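Local coordinates for protein FAD-binding oxidoreductase (Gulosibacter chungangensis, PDB 7PBG) that oxidises 4-ethylphenol with a covalently bound FAD cofactor, dehydrogenating it to 4-vinylphenol, at residues K333-I338 and A348-N353. Numbering follows the deposited sequence.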
# COMPACT_ATOMS: atom_id res chain seq x y z
N LYS A 333 8.71 26.62 -13.10
CA LYS A 333 7.47 27.05 -12.39
C LYS A 333 7.53 26.58 -10.95
O LYS A 333 7.20 27.36 -10.06
CB LYS A 333 6.24 26.49 -13.07
CG LYS A 333 5.94 27.14 -14.41
CD LYS A 333 5.21 28.44 -14.24
CE LYS A 333 4.55 28.89 -15.52
NZ LYS A 333 4.19 30.32 -15.40
N TYR A 334 7.87 25.33 -10.71
CA TYR A 334 7.86 24.84 -9.31
C TYR A 334 8.94 25.55 -8.48
O TYR A 334 8.68 25.93 -7.34
CB TYR A 334 7.97 23.32 -9.28
CG TYR A 334 6.79 22.54 -9.81
CD1 TYR A 334 5.57 23.14 -10.12
CD2 TYR A 334 6.87 21.16 -9.95
CE1 TYR A 334 4.51 22.39 -10.61
CE2 TYR A 334 5.82 20.41 -10.44
CZ TYR A 334 4.62 21.02 -10.74
OH TYR A 334 3.54 20.31 -11.19
N ILE A 335 10.15 25.67 -9.02
CA ILE A 335 11.26 26.33 -8.29
C ILE A 335 10.83 27.75 -7.93
O ILE A 335 11.01 28.15 -6.81
CB ILE A 335 12.54 26.29 -9.14
CG1 ILE A 335 13.05 24.86 -9.29
CG2 ILE A 335 13.56 27.29 -8.62
CD1 ILE A 335 13.73 24.31 -8.06
N GLU A 336 10.19 28.49 -8.84
CA GLU A 336 9.73 29.86 -8.54
C GLU A 336 8.72 29.82 -7.39
O GLU A 336 8.89 30.62 -6.44
CB GLU A 336 9.21 30.48 -9.85
CG GLU A 336 8.52 31.80 -9.69
CD GLU A 336 7.89 32.37 -10.97
OE1 GLU A 336 7.18 31.62 -11.72
OE2 GLU A 336 8.10 33.57 -11.21
N MET A 337 7.79 28.85 -7.37
CA MET A 337 6.80 28.75 -6.26
C MET A 337 7.50 28.47 -4.92
O MET A 337 7.17 29.07 -3.90
CB MET A 337 5.80 27.61 -6.50
CG MET A 337 4.90 27.87 -7.69
SD MET A 337 3.94 26.37 -8.01
CE MET A 337 3.26 26.75 -9.62
N ILE A 338 8.44 27.55 -4.93
CA ILE A 338 9.14 27.11 -3.71
C ILE A 338 9.98 28.29 -3.21
O ILE A 338 9.92 28.61 -2.02
CB ILE A 338 9.99 25.86 -4.05
CG1 ILE A 338 9.10 24.64 -4.33
CG2 ILE A 338 11.02 25.60 -2.95
CD1 ILE A 338 9.86 23.51 -5.01
N ALA A 348 16.16 33.91 5.06
CA ALA A 348 16.29 32.67 4.25
C ALA A 348 17.08 32.98 2.99
O ALA A 348 16.99 34.10 2.45
CB ALA A 348 14.95 32.09 3.87
N ARG A 349 17.85 32.00 2.54
CA ARG A 349 18.67 32.05 1.31
C ARG A 349 18.44 30.76 0.50
O ARG A 349 18.43 29.66 1.07
CB ARG A 349 20.16 32.23 1.60
CG ARG A 349 21.00 32.35 0.34
CD ARG A 349 22.39 32.85 0.64
NE ARG A 349 23.07 31.99 1.59
CZ ARG A 349 23.72 30.86 1.28
NH1 ARG A 349 23.78 30.45 0.05
NH2 ARG A 349 24.29 30.14 2.24
N PHE A 350 18.22 30.92 -0.79
CA PHE A 350 17.86 29.81 -1.69
C PHE A 350 19.01 29.59 -2.68
O PHE A 350 19.49 30.57 -3.28
CB PHE A 350 16.55 30.14 -2.41
CG PHE A 350 16.00 29.04 -3.26
CD1 PHE A 350 15.15 28.08 -2.71
CD2 PHE A 350 16.35 28.93 -4.60
CE1 PHE A 350 14.65 27.06 -3.49
CE2 PHE A 350 15.78 27.95 -5.40
CZ PHE A 350 14.94 27.02 -4.85
N GLU A 351 19.35 28.35 -2.93
CA GLU A 351 20.36 27.97 -3.98
C GLU A 351 19.85 26.73 -4.71
O GLU A 351 19.14 25.92 -4.12
CB GLU A 351 21.73 27.69 -3.38
CG GLU A 351 22.35 28.79 -2.54
CD GLU A 351 22.66 30.08 -3.28
OE1 GLU A 351 22.72 30.08 -4.54
OE2 GLU A 351 22.92 31.08 -2.58
N THR A 352 20.32 26.53 -5.93
CA THR A 352 20.12 25.27 -6.65
C THR A 352 21.49 24.70 -6.92
O THR A 352 22.47 25.38 -6.70
CB THR A 352 19.36 25.50 -7.96
OG1 THR A 352 20.26 26.12 -8.87
CG2 THR A 352 18.12 26.35 -7.83
N ASN A 353 21.54 23.47 -7.41
CA ASN A 353 22.83 22.83 -7.75
C ASN A 353 23.43 23.53 -8.95
O ASN A 353 24.63 23.24 -9.24
CB ASN A 353 22.71 21.33 -7.93
CG ASN A 353 21.74 20.92 -9.00
OD1 ASN A 353 20.54 21.12 -8.83
ND2 ASN A 353 22.25 20.38 -10.10
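Phe350, on strand 349-352, reaches across to Ile335 and Ile338 on helix 328-342, and the backbones stay well apart, with the CA atoms of Ile338 and Phe350 9.3 Å from each other and those of Ile335 and Thr352 at 9.1 Å. The ring carries the contact. Its CG is anti to the backbone N (chi1 -174°), which sends the phenyl group off the strand to the helix, where its far end meets two methyl groups from successive turns. CG2 of Ile335 lies 4.0 Å from Phe350 CE2 and equally near CZ, while CG2 of Ile338 comes to 3.9 Å from Phe350 CE1, further round the rim and on the same side of the ring plane. Both methyls approach obliquely, and each isoleucine side chain crosses the phenylalanine at about a right angle. In both isoleucines CG2 stands opposite the backbone N, which turns that methyl to the ring.

On the opposite face of the strand, Arg349 and Glu351 are joined by a salt bridge, NH1 to OE2 at 2.8 Å; OE2 lies in the guanidinium plane, and NH1 approaches it from the anti side of the carboxylate, 23° out of the carboxylate plane. Both isoleucines also pack on Cys324 of strand 318-326. Helix 328-342 thus links two parallel strands, 318-326 and 349-352, an edge strand within the chain, with 241-249 between them: a split beta-alpha-beta unit, the second half of a ferredoxin-like βαββαβ pattern in the large antiparallel sheet, away from the flavin.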